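Local coordinates for capsid protein (Penaeus vannamei nodavirus, PDB 5YKZ), which probably builds the capsid of a shrimp nodavirus, its protruding domain pairing with a second copy in what are likely the dimeric surface spikes, at residues Val14-Pro19 against Gln108-Asn113; Ile27-Gly32 against Thr94-Val99; Leu41-Leu46 against Gly68-Asn73; Ala61-Gly66 against Gly83-Lys88. One frame throughout, in Å; residues are numbered along the deposited sequence.

Interaction 1: residues Val14-Pro19 against Gln108-Asn113; sequences VNFIKP and QTTGFN
F16 lays its ring against that of F112 as an oblique aromatic pair: F112 CD1 stands over one face of the F16 ring, near the rim, with the two planes turned 50° to each other and F16 CE1 3.5 Å from F112 CD1. The CG of F112 takes the crowded position between its backbone N and carbonyl carbon (chi1 54°), which folds the ring alongside V14. There V14 CB makes a CH-pi contact over the ring face, 4.0 Å from the F112 ring centroid, and V14 O also lies above that ring. T110 OG1, hydrogen-bonded to Y57 OH, meets the F16 ring at its edge, 3.5 Å from F16 CD2.

The backbone fixes this overlap. V14 and F112 exchange two N-H to O hydrogen bonds, each nearly along the C=O axis. At the next pair N15 CA comes within 3.8 Å of G111 CA, and V14 O above all, with N15 CA, fills the place a side chain of G111 would need. F16 N then donates to a lone pair of T110 O at 2.8 Å, one further backbone link beyond the N15-G111 pair. Further along, K18 bends at its last torsion (chi4 -64°) to hydrogen-bond NZ to T109 OG1 at 2.9 Å, with a weak hydrogen bond to Q108 O and another to K107 O. Water 1 accepts from K18 NZ and T110 N and donates to F16 O, stitching the splayed backbones together. Pairing of the first strand, 7-15, with the last, 111-118, is characteristic of the viral jelly roll.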
loop_
_atom_site.group_PDB
_atom_site.type_symbol
_atom_site.label_atom_id
_atom_site.label_comp_id
_atom_site.label_asym_id
_atom_site.label_seq_id
_atom_site.Cartn_x
_atom_site.Cartn_y
_atom_site.Cartn_z
ATOM N N VAL B 14 0.885 4.044 -10.960
ATOM C CA VAL B 14 -0.139 4.794 -11.671
ATOM C C VAL B 14 -0.932 5.635 -10.743
ATOM O O VAL B 14 -1.360 5.112 -9.674
ATOM C CB VAL B 14 -1.067 3.850 -12.437
ATOM C CG1 VAL B 14 -2.110 4.610 -13.242
ATOM C CG2 VAL B 14 -0.240 3.021 -13.408
ATOM N N ASN B 15 -1.148 6.911 -10.981
ATOM C CA ASN B 15 -2.032 7.698 -10.165
ATOM C C ASN B 15 -3.478 7.359 -10.413
ATOM O O ASN B 15 -3.884 7.064 -11.537
ATOM C CB ASN B 15 -1.830 9.180 -10.429
ATOM C CG ASN B 15 -0.491 9.674 -10.012
ATOM O OD1 ASN B 15 0.154 9.087 -9.117
ATOM N ND2 ASN B 15 -0.067 10.795 -10.605
ATOM N N PHE B 16 -4.288 7.430 -9.358
ATOM C CA PHE B 16 -5.730 7.412 -9.513
ATOM C C PHE B 16 -6.210 8.686 -10.227
ATOM O O PHE B 16 -5.623 9.763 -10.044
ATOM C CB PHE B 16 -6.445 7.268 -8.172
ATOM C CG PHE B 16 -6.440 5.904 -7.623
ATOM C CD1 PHE B 16 -7.077 4.878 -8.306
ATOM C CD2 PHE B 16 -5.848 5.593 -6.410
ATOM C CE1 PHE B 16 -7.161 3.623 -7.785
ATOM C CE2 PHE B 16 -5.896 4.301 -5.916
ATOM C CZ PHE B 16 -6.534 3.331 -6.572
ATOM N N ILE B 17 -7.252 8.540 -11.040
ATOM C CA ILE B 17 -8.011 9.669 -11.599
ATOM C C ILE B 17 -8.526 10.530 -10.474
ATOM O O ILE B 17 -8.594 10.170 -9.276
ATOM C CB ILE B 17 -9.072 9.208 -12.552
ATOM C CG1 ILE B 17 -10.118 8.313 -11.866
ATOM C CG2 ILE B 17 -8.471 8.581 -13.819
ATOM C CD1 ILE B 17 -11.392 8.149 -12.680
ATOM N N LYS B 18 -8.970 11.711 -10.924
ATOM C CA LYS B 18 -9.558 12.751 -10.073
ATOM C C LYS B 18 -10.916 12.987 -10.564
ATOM O O LYS B 18 -11.171 13.911 -11.410
ATOM C CB LYS B 18 -8.679 13.980 -10.133
ATOM C CG LYS B 18 -7.265 13.732 -9.664
ATOM C CD LYS B 18 -6.442 15.001 -9.687
ATOM C CE LYS B 18 -4.986 14.803 -9.517
ATOM N NZ LYS B 18 -4.697 14.278 -8.306
ATOM N N PRO B 19 -11.892 12.214 -10.138
ATOM C CA PRO B 19 -13.274 12.419 -10.617
ATOM C C PRO B 19 -13.807 13.798 -10.364
ATOM O O PRO B 19 -13.550 14.421 -9.369
ATOM C CB PRO B 19 -14.090 11.378 -9.841
ATOM C CG PRO B 19 -13.098 10.369 -9.374
ATOM C CD PRO B 19 -11.803 11.087 -9.185
ATOM N N GLN B 108 -6.130 16.006 -4.177
ATOM C CA GLN B 108 -4.840 15.401 -3.840
ATOM C C GLN B 108 -4.591 14.229 -4.799
ATOM O O GLN B 108 -5.477 13.700 -5.434
ATOM C CB GLN B 108 -4.853 14.906 -2.386
ATOM C CG GLN B 108 -4.849 16.051 -1.391
ATOM C CD GLN B 108 -6.195 16.723 -1.138
ATOM O OE1 GLN B 108 -7.213 16.224 -1.570
ATOM N NE2 GLN B 108 -6.151 17.891 -0.478
ATOM N N THR B 109 -3.326 13.798 -4.858
ATOM C CA THR B 109 -2.882 12.742 -5.743
ATOM C C THR B 109 -2.576 11.500 -4.961
ATOM O O THR B 109 -1.715 11.503 -4.052
ATOM C CB THR B 109 -1.643 13.165 -6.520
ATOM O OG1 THR B 109 -1.945 14.327 -7.331
ATOM C CG2 THR B 109 -1.206 12.086 -7.486
ATOM N N THR B 110 -3.273 10.428 -5.309
ATOM C CA THR B 110 -2.977 9.096 -4.750
ATOM C C THR B 110 -2.884 8.160 -5.942
ATOM O O THR B 110 -3.176 8.522 -7.080
ATOM C CB THR B 110 -3.993 8.645 -3.736
ATOM O OG1 THR B 110 -5.218 8.314 -4.366
ATOM C CG2 THR B 110 -4.203 9.677 -2.642
ATOM N N GLY B 111 -2.498 6.908 -5.680
ATOM C CA GLY B 111 -2.292 5.966 -6.741
ATOM C C GLY B 111 -2.122 4.556 -6.255
ATOM O O GLY B 111 -2.494 4.202 -5.116
ATOM N N PHE B 112 -1.579 3.759 -7.134
ATOM C CA PHE B 112 -1.416 2.332 -6.894
ATOM C C PHE B 112 -0.189 1.834 -7.597
ATOM O O PHE B 112 0.252 2.409 -8.613
ATOM C CB PHE B 112 -2.684 1.512 -7.283
ATOM C CG PHE B 112 -3.136 1.747 -8.697
ATOM C CD1 PHE B 112 -3.991 2.790 -8.982
ATOM C CD2 PHE B 112 -2.774 0.886 -9.676
ATOM C CE1 PHE B 112 -4.456 2.973 -10.271
ATOM C CE2 PHE B 112 -3.275 1.049 -10.960
ATOM C CZ PHE B 112 -4.104 2.110 -11.245
ATOM N N ASN B 113 0.369 0.748 -7.071
ATOM C CA ASN B 113 1.386 -0.048 -7.723
ATOM C C ASN B 113 0.817 -1.162 -8.447
ATOM O O ASN B 113 -0.101 -1.790 -7.938
ATOM C CB ASN B 113 2.411 -0.531 -6.688
ATOM C CG ASN B 113 3.339 0.700 -6.278
ATOM O OD1 ASN B 113 3.817 1.431 -7.104
ATOM N ND2 ASN B 113 3.373 0.938 -5.157
HETATM O O HOH W 1 -5.142 11.233 -7.666
#

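Interaction 2: residues Ile27-Gly32 against Thr94-Val99; sequences IQTVTG and TFDLSV
F95 has CG in the crowded position between backbone N and carbonyl carbon (chi1 63°), swinging its ring alongside V30, while D96 has CG anti to the carbonyl carbon (chi1 -69°), like OG1 of T29 (chi1 -59°). V30 CB sits over the F95 face, 3.8 Å from the ring centroid, in a CH-pi contact, and V30 CG2 touches F95 CE1 at 3.6 Å. On the other face of the sheet T29 OG1 donates to D96 OD1 at 2.7 Å, arriving from above the carboxylate plane. I27 CG2 packs against the same carboxylate, 3.7 Å from D96 CG.

The antiparallel ladder sets this register. Q28 and L97 exchange hydrogen bonds, that from L97 N to Q28 O being 2.8 Å long and almost straight; V30 and F95 form the second hydrogen-bonded pair. Q28 CB and OE1 lean on V99 CG2, but the amide end is held by N15 O and I17 N.

Strand 26-30 is outermost in the chain's sheet; strand 95-101 joins strand 58-63 through hydrogen bonds from V64 N to D96 O and S98 N to T62 O. V30 and L97 pack on F112 of strand 111-118, and F95 and L97 on L41 of strand 38-48.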
loop_
_atom_site.group_PDB
_atom_site.type_symbol
_atom_site.label_atom_id
_atom_site.label_comp_id
_atom_site.label_asym_id
_atom_site.label_seq_id
_atom_site.Cartn_x
_atom_site.Cartn_y
_atom_site.Cartn_z
ATOM N N ILE B 27 -14.869 5.624 -14.780
ATOM C CA ILE B 27 -13.877 4.639 -15.232
ATOM C C ILE B 27 -12.532 5.243 -15.323
ATOM O O ILE B 27 -12.329 6.340 -15.842
ATOM C CB ILE B 27 -14.317 4.077 -16.625
ATOM C CG1 ILE B 27 -15.655 3.345 -16.559
ATOM C CG2 ILE B 27 -13.220 3.223 -17.176
ATOM C CD1 ILE B 27 -15.547 2.052 -15.798
ATOM N N GLN B 28 -11.534 4.500 -14.805
ATOM C CA GLN B 28 -10.142 4.689 -15.069
ATOM C C GLN B 28 -9.709 3.507 -15.853
ATOM O O GLN B 28 -9.735 2.373 -15.392
ATOM C CB GLN B 28 -9.322 4.805 -13.765
ATOM C CG GLN B 28 -7.890 4.829 -14.052
ATOM C CD GLN B 28 -7.047 5.341 -12.885
ATOM O OE1 GLN B 28 -7.547 5.689 -11.807
ATOM N NE2 GLN B 28 -5.736 5.323 -13.060
ATOM N N THR B 29 -9.257 3.723 -17.071
ATOM C CA THR B 29 -8.665 2.713 -17.932
ATOM C C THR B 29 -7.230 2.705 -17.771
ATOM O O THR B 29 -6.512 3.731 -17.943
ATOM C CB THR B 29 -9.091 2.948 -19.410
ATOM O OG1 THR B 29 -10.486 2.898 -19.510
ATOM C CG2 THR B 29 -8.489 1.928 -20.359
ATOM N N VAL B 30 -6.634 1.565 -17.412
ATOM C CA VAL B 30 -5.208 1.364 -17.294
ATOM C C VAL B 30 -4.748 0.596 -18.532
ATOM O O VAL B 30 -5.321 -0.429 -18.864
ATOM C CB VAL B 30 -4.896 0.588 -16.007
ATOM C CG1 VAL B 30 -3.450 0.350 -15.865
ATOM C CG2 VAL B 30 -5.441 1.339 -14.780
ATOM N N THR B 31 -3.701 1.126 -19.175
ATOM C CA THR B 31 -3.198 0.579 -20.407
ATOM C C THR B 31 -1.742 0.238 -20.326
ATOM O O THR B 31 -1.025 0.495 -19.374
ATOM C CB THR B 31 -3.402 1.667 -21.531
ATOM O OG1 THR B 31 -2.540 2.765 -21.306
ATOM C CG2 THR B 31 -4.843 2.132 -21.642
ATOM N N GLY B 32 -1.279 -0.396 -21.394
ATOM C CA GLY B 32 0.102 -0.668 -21.580
ATOM C C GLY B 32 0.663 -1.849 -20.865
ATOM O O GLY B 32 1.875 -1.907 -20.759
ATOM N N THR B 94 -5.199 -3.950 -21.334
ATOM C CA THR B 94 -5.897 -2.944 -20.563
ATOM C C THR B 94 -6.816 -3.548 -19.589
ATOM O O THR B 94 -7.309 -4.653 -19.715
ATOM C CB THR B 94 -6.696 -1.917 -21.440
ATOM O OG1 THR B 94 -8.042 -2.373 -21.687
ATOM C CG2 THR B 94 -5.895 -1.547 -22.680
ATOM N N PHE B 95 -7.162 -2.753 -18.531
ATOM C CA PHE B 95 -8.265 -3.046 -17.666
ATOM C C PHE B 95 -8.879 -1.785 -17.156
ATOM O O PHE B 95 -8.237 -0.729 -17.129
ATOM C CB PHE B 95 -7.888 -3.965 -16.473
ATOM C CG PHE B 95 -6.863 -3.328 -15.530
ATOM C CD1 PHE B 95 -7.281 -2.474 -14.523
ATOM C CD2 PHE B 95 -5.514 -3.688 -15.544
ATOM C CE1 PHE B 95 -6.392 -1.931 -13.636
ATOM C CE2 PHE B 95 -4.597 -3.141 -14.639
ATOM C CZ PHE B 95 -5.045 -2.248 -13.690
ATOM N N ASP B 96 -10.114 -1.850 -16.761
ATOM C CA ASP B 96 -10.838 -0.740 -16.210
ATOM C C ASP B 96 -11.123 -0.850 -14.742
ATOM O O ASP B 96 -11.455 -1.926 -14.232
ATOM C CB ASP B 96 -12.212 -0.561 -16.917
ATOM C CG ASP B 96 -12.154 -0.102 -18.326
ATOM O OD1 ASP B 96 -11.150 0.342 -18.777
ATOM O OD2 ASP B 96 -13.228 -0.150 -18.975
ATOM N N LEU B 97 -10.983 0.242 -14.014
ATOM C CA LEU B 97 -11.395 0.402 -12.633
ATOM C C LEU B 97 -12.586 1.324 -12.549
ATOM O O LEU B 97 -12.670 2.276 -13.341
ATOM C CB LEU B 97 -10.271 0.971 -11.778
ATOM C CG LEU B 97 -8.966 0.224 -11.764
ATOM C CD1 LEU B 97 -7.960 0.987 -10.892
ATOM C CD2 LEU B 97 -9.107 -1.176 -11.270
ATOM N N SER B 98 -13.403 1.135 -11.590
ATOM C CA SER B 98 -14.439 2.097 -11.194
ATOM C C SER B 98 -13.910 2.896 -10.004
ATOM O O SER B 98 -13.559 2.212 -8.974
ATOM C CB SER B 98 -15.667 1.375 -10.815
ATOM O OG SER B 98 -16.677 2.224 -10.307
ATOM N N VAL B 99 -13.790 4.177 -10.051
ATOM C CA VAL B 99 -13.150 4.991 -8.999
ATOM C C VAL B 99 -14.104 6.053 -8.582
ATOM O O VAL B 99 -14.719 6.738 -9.421
ATOM C CB VAL B 99 -11.888 5.640 -9.556
ATOM C CG1 VAL B 99 -11.245 6.457 -8.431
ATOM C CG2 VAL B 99 -10.879 4.641 -10.086
#

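Interaction 3: residues Leu41-Leu46 against Gly68-Asn73; sequences LTPAFL and GTISIN
The F45 ring has F50 as its edge-to-face aromatic partner, and from strand 70-73 a single methyl comes at it obliquely, I72 CG2, 4.1 Å from F45 CE2. F45 reaches this place because its CG occupies the crowded position between backbone N and carbonyl carbon (chi1 58°); the two side chains run antiparallel alongside one another. The other ring of the strand, that of P43, is touched at two corners: its CB lies 3.8 Å from I70 CG2 and 4.1 Å from I72 CD1, and its CD meets I70 CD1.

A repeat of one side-chain shape explains the pattern. Both isoleucines hold CG2 anti to the backbone N and CG1 anti to the carbonyl carbon, with the chain extended to CD1. Each therefore spreads two methyls over two successive inward-pointing residues of the facing strand. I70 places CD1 against L41, 3.7 Å from L41 O and 4.1 Å from L41 CB, and CG2 against P43; I72 repeats the step one pair on, with CD1 on P43 and CG2 on F45. The match goes with strand segments that run nearly the same way, their axes 19° apart and 7.5 Å at closest approach. The interface is apolar packing between buried side chains.

Strand 79-88 lies between the two in sheet order, hydrogen-bonded to L41 through I85 and to S71 through S82. T42 and A44 turn the opposite way, onto T42 and S82 of the second subunit, and F45 joins an antiparallel ladder with a strand of that subunit, so the sheet runs on across the dimer interface.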
loop_
_atom_site.group_PDB
_atom_site.type_symbol
_atom_site.label_atom_id
_atom_site.label_comp_id
_atom_site.label_asym_id
_atom_site.label_seq_id
_atom_site.Cartn_x
_atom_site.Cartn_y
_atom_site.Cartn_z
ATOM N N LEU B 41 -2.891 -4.914 -7.567
ATOM C CA LEU B 41 -2.778 -3.480 -7.360
ATOM C C LEU B 41 -2.819 -3.175 -5.902
ATOM O O LEU B 41 -3.708 -3.668 -5.185
ATOM C CB LEU B 41 -3.922 -2.705 -8.036
ATOM C CG LEU B 41 -4.371 -3.183 -9.384
ATOM C CD1 LEU B 41 -5.474 -2.348 -9.939
ATOM C CD2 LEU B 41 -3.204 -3.229 -10.402
ATOM N N THR B 42 -1.894 -2.340 -5.379
ATOM C CA THR B 42 -1.840 -1.946 -3.997
ATOM C C THR B 42 -1.768 -0.439 -3.906
ATOM O O THR B 42 -1.127 0.205 -4.773
ATOM C CB THR B 42 -0.605 -2.605 -3.323
ATOM O OG1 THR B 42 0.624 -2.241 -4.072
ATOM C CG2 THR B 42 -0.732 -4.063 -3.309
ATOM N N PRO B 43 -2.373 0.173 -2.903
ATOM C CA PRO B 43 -2.428 1.645 -2.828
ATOM C C PRO B 43 -1.138 2.276 -2.374
ATOM O O PRO B 43 -0.403 1.657 -1.590
ATOM C CB PRO B 43 -3.531 1.883 -1.771
ATOM C CG PRO B 43 -3.450 0.648 -0.893
ATOM C CD PRO B 43 -3.157 -0.480 -1.814
ATOM N N ALA B 44 -0.900 3.507 -2.702
ATOM C CA ALA B 44 0.250 4.283 -2.239
ATOM C C ALA B 44 0.021 5.741 -2.489
ATOM O O ALA B 44 -0.648 6.103 -3.520
ATOM C CB ALA B 44 1.541 3.841 -2.908
ATOM N N PHE B 45 0.643 6.626 -1.731
ATOM C CA PHE B 45 0.679 8.035 -2.078
ATOM C C PHE B 45 1.853 8.667 -1.343
ATOM O O PHE B 45 2.355 8.123 -0.334
ATOM C CB PHE B 45 -0.636 8.750 -1.790
ATOM C CG PHE B 45 -1.065 8.655 -0.356
ATOM C CD1 PHE B 45 -0.488 9.400 0.619
ATOM C CD2 PHE B 45 -2.061 7.782 -0.010
ATOM C CE1 PHE B 45 -0.918 9.254 1.972
ATOM C CE2 PHE B 45 -2.459 7.640 1.276
ATOM C CZ PHE B 45 -1.877 8.374 2.252
ATOM N N LEU B 46 2.311 9.812 -1.823
ATOM C CA LEU B 46 3.536 10.419 -1.382
ATOM C C LEU B 46 3.360 11.886 -1.071
ATOM O O LEU B 46 2.981 12.664 -1.975
ATOM C CB LEU B 46 4.612 10.209 -2.474
ATOM C CG LEU B 46 5.951 10.726 -2.158
ATOM C CD1 LEU B 46 6.619 10.108 -0.952
ATOM C CD2 LEU B 46 6.902 10.523 -3.309
ATOM N N GLY B 68 -11.394 -7.588 -5.186
ATOM C CA GLY B 68 -10.931 -6.656 -4.265
ATOM C C GLY B 68 -11.369 -5.222 -4.495
ATOM O O GLY B 68 -11.958 -4.903 -5.526
ATOM N N THR B 69 -11.096 -4.419 -3.500
ATOM C CA THR B 69 -11.396 -2.993 -3.476
ATOM C C THR B 69 -10.212 -2.273 -2.818
ATOM O O THR B 69 -9.786 -2.707 -1.743
ATOM C CB THR B 69 -12.611 -2.658 -2.645
ATOM O OG1 THR B 69 -13.782 -3.348 -3.213
ATOM C CG2 THR B 69 -12.990 -1.165 -2.579
ATOM N N ILE B 70 -9.730 -1.187 -3.400
ATOM C CA ILE B 70 -8.779 -0.277 -2.707
ATOM C C ILE B 70 -9.553 0.815 -2.047
ATOM O O ILE B 70 -10.422 1.436 -2.670
ATOM C CB ILE B 70 -7.714 0.247 -3.701
ATOM C CG1 ILE B 70 -6.746 -0.851 -3.972
ATOM C CG2 ILE B 70 -7.041 1.435 -3.114
ATOM C CD1 ILE B 70 -5.699 -0.510 -5.052
ATOM N N SER B 71 -9.234 1.045 -0.768
ATOM C CA SER B 71 -9.836 2.087 0.004
ATOM C C SER B 71 -8.768 3.034 0.521
ATOM O O SER B 71 -7.801 2.590 1.185
ATOM C CB SER B 71 -10.573 1.516 1.212
ATOM O OG SER B 71 -10.933 2.531 2.097
ATOM N N ILE B 72 -8.913 4.316 0.231
ATOM C CA ILE B 72 -8.069 5.372 0.804
ATOM C C ILE B 72 -9.010 6.356 1.434
ATOM O O ILE B 72 -9.643 7.180 0.736
ATOM C CB ILE B 72 -7.152 6.054 -0.259
ATOM C CG1 ILE B 72 -6.227 5.055 -0.916
ATOM C CG2 ILE B 72 -6.424 7.172 0.401
ATOM C CD1 ILE B 72 -5.364 5.558 -2.014
ATOM N N ASN B 73 -9.152 6.334 2.733
ATOM C CA ASN B 73 -10.052 7.184 3.512
ATOM C C ASN B 73 -9.171 7.938 4.495
ATOM O O ASN B 73 -8.633 7.340 5.442
ATOM C CB ASN B 73 -11.181 6.407 4.166
ATOM C CG ASN B 73 -12.091 7.342 4.932
ATOM O OD1 ASN B 73 -11.756 8.366 5.319
ATOM N ND2 ASN B 73 -13.337 6.855 5.129
#

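Interaction 4: residues Ala61-Gly66 against Gly83-Lys88; sequences ATPVEG and GFIKVK
Apolar packing carries most of this contact, with P63 and I85 meeting end-on. I85 CG2, anti to its backbone N, meets the ring of P63 3.8 Å from both P63 CD and P63 CG. The other branch of I85 runs past the ring until CD1 lies 3.5 Å from A61 O. V87 likewise holds CG2 anti to the backbone N, bringing that methyl 4.1 Å from P63 CB and 3.7 Å from E65 O.

Polar links gather at the turn beyond P63. G66 CA approaches K86 O at 3.4 Å in a CA-H...O contact, and G66 brings no side chain into this crowded spot. Two waters span the remaining distance: water 2 accepts from K88 N and donates to E65 O, while water 3 bridges E65 O and K88 O. The E65 carbonyl is thus gripped twice.

K86 turns from segment 61-66: its NZ hydrogen-bonds to V8 O and forms a salt bridge with D7 OD1, both of the second subunit.

Inward-facing residues from strands 58-63 and 79-88, pressed together without sharing a backbone ladder, are characteristic of the core of a jelly-roll beta sandwich, here close to the turn into strand 66-73.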
loop_
_atom_site.group_PDB
_atom_site.type_symbol
_atom_site.label_atom_id
_atom_site.label_comp_id
_atom_site.label_asym_id
_atom_site.label_seq_id
_atom_site.Cartn_x
_atom_site.Cartn_y
_atom_site.Cartn_z
ATOM N N ALA B 61 -11.824 2.247 -5.104
ATOM C CA ALA B 61 -11.599 1.729 -6.466
ATOM C C ALA B 61 -11.883 0.290 -6.459
ATOM O O ALA B 61 -11.343 -0.488 -5.646
ATOM C CB ALA B 61 -10.244 2.031 -6.918
ATOM N N THR B 62 -12.576 -0.179 -7.511
ATOM C CA THR B 62 -12.854 -1.580 -7.644
ATOM C C THR B 62 -12.696 -1.910 -9.131
ATOM O O THR B 62 -13.232 -1.116 -9.951
ATOM C CB THR B 62 -14.286 -1.920 -7.243
ATOM O OG1 THR B 62 -15.169 -1.272 -8.177
ATOM C CG2 THR B 62 -14.526 -1.673 -5.781
ATOM N N PRO B 63 -12.109 -3.037 -9.518
ATOM C CA PRO B 63 -12.104 -3.366 -10.926
ATOM C C PRO B 63 -13.520 -3.559 -11.445
ATOM O O PRO B 63 -14.361 -4.110 -10.755
ATOM C CB PRO B 63 -11.303 -4.653 -10.943
ATOM C CG PRO B 63 -11.556 -5.294 -9.617
ATOM C CD PRO B 63 -11.635 -4.138 -8.650
ATOM N N VAL B 64 -13.748 -3.261 -12.743
ATOM C CA VAL B 64 -15.035 -3.585 -13.325
ATOM C C VAL B 64 -15.209 -5.063 -13.383
ATOM O O VAL B 64 -16.363 -5.551 -13.278
ATOM C CB VAL B 64 -15.252 -2.872 -14.666
ATOM C CG1 VAL B 64 -15.168 -1.362 -14.556
ATOM C CG2 VAL B 64 -14.445 -3.407 -15.747
ATOM N N GLU B 65 -14.136 -5.824 -13.563
ATOM C CA GLU B 65 -14.135 -7.266 -13.608
ATOM C C GLU B 65 -12.872 -7.756 -12.908
ATOM O O GLU B 65 -11.795 -7.729 -13.475
ATOM C CB GLU B 65 -14.164 -7.742 -15.062
ATOM C CG GLU B 65 -14.063 -9.246 -15.199
ATOM C CD GLU B 65 -15.140 -9.940 -14.594
ATOM O OE1 GLU B 65 -16.352 -9.650 -14.854
ATOM O OE2 GLU B 65 -14.881 -10.898 -13.811
ATOM N N GLY B 66 -12.983 -8.143 -11.677
ATOM C CA GLY B 66 -11.850 -8.596 -10.838
ATOM C C GLY B 66 -12.177 -8.615 -9.389
ATOM O O GLY B 66 -13.357 -8.488 -9.043
ATOM N N GLY B 83 -6.557 -2.625 1.161
ATOM C CA GLY B 83 -7.104 -3.360 0.040
ATOM C C GLY B 83 -6.143 -3.601 -1.052
ATOM O O GLY B 83 -5.205 -2.838 -1.233
ATOM N N PHE B 84 -6.401 -4.667 -1.799
ATOM C CA PHE B 84 -5.598 -4.983 -2.941
ATOM C C PHE B 84 -6.490 -5.595 -3.983
ATOM O O PHE B 84 -7.450 -6.365 -3.659
ATOM C CB PHE B 84 -4.417 -5.917 -2.600
ATOM C CG PHE B 84 -4.741 -7.099 -1.708
ATOM C CD1 PHE B 84 -5.121 -8.311 -2.178
ATOM C CD2 PHE B 84 -4.577 -6.998 -0.355
ATOM C CE1 PHE B 84 -5.387 -9.364 -1.364
ATOM C CE2 PHE B 84 -4.767 -8.051 0.452
ATOM C CZ PHE B 84 -5.213 -9.192 -0.001
ATOM N N ILE B 85 -6.285 -5.244 -5.217
ATOM C CA ILE B 85 -7.102 -5.654 -6.369
ATOM C C ILE B 85 -6.358 -6.662 -7.189
ATOM O O ILE B 85 -5.166 -6.490 -7.500
ATOM C CB ILE B 85 -7.443 -4.400 -7.220
ATOM C CG1 ILE B 85 -8.450 -3.560 -6.512
ATOM C CG2 ILE B 85 -7.946 -4.838 -8.602
ATOM C CD1 ILE B 85 -8.653 -2.166 -7.100
ATOM N N LYS B 86 -7.017 -7.720 -7.594
ATOM C CA LYS B 86 -6.545 -8.656 -8.587
ATOM C C LYS B 86 -7.360 -8.425 -9.833
ATOM O O LYS B 86 -8.583 -8.451 -9.792
ATOM C CB LYS B 86 -6.697 -10.091 -8.110
ATOM C CG LYS B 86 -6.345 -11.196 -9.075
ATOM C CD LYS B 86 -5.010 -11.114 -9.773
ATOM C CE LYS B 86 -3.954 -11.278 -8.755
ATOM N NZ LYS B 86 -3.973 -12.531 -8.002
ATOM N N VAL B 87 -6.701 -8.204 -10.950
ATOM C CA VAL B 87 -7.371 -7.877 -12.191
ATOM C C VAL B 87 -6.587 -8.419 -13.346
ATOM O O VAL B 87 -5.314 -8.414 -13.354
ATOM C CB VAL B 87 -7.587 -6.365 -12.323
ATOM C CG1 VAL B 87 -6.237 -5.597 -12.298
ATOM C CG2 VAL B 87 -8.482 -6.015 -13.518
ATOM N N LYS B 88 -7.296 -8.932 -14.332
ATOM C CA LYS B 88 -6.703 -9.444 -15.582
ATOM C C LYS B 88 -6.941 -8.497 -16.690
ATOM O O LYS B 88 -8.047 -8.003 -16.915
ATOM C CB LYS B 88 -7.291 -10.785 -15.894
ATOM C CG LYS B 88 -6.659 -11.561 -17.073
ATOM C CD LYS B 88 -7.321 -12.923 -17.303
ATOM C CE LYS B 88 -6.768 -13.627 -18.534
ATOM N NZ LYS B 88 -7.369 -15.019 -18.695
HETATM O O HOH W 2 -9.975 -9.810 -13.683
HETATM O O HOH W 3 -10.594 -7.294 -16.055
#

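Overall arrangement
The strand order 1-8-3-6-5-4-7-2 is that of a jelly roll, and the four contacts sample its two kinds of join. Interactions 1 and 2, centres about 12 Å apart, are ladders that tie the outermost strands, 7-15 and 26-30, to their neighbours 111-118 and 95-101. Interactions 3 and 4, about 11 Å apart, pack side chains between strands that are not neighbours. Along the chain, interaction 1 encloses the other three and interaction 2 encloses 3 and 4, whose segments alternate. L41, reached by F95 and L97, connects 2 with 3. Both 3 and 4 touch the second subunit, so this part of the fold lies beside what is probably the dimer interface of the spike.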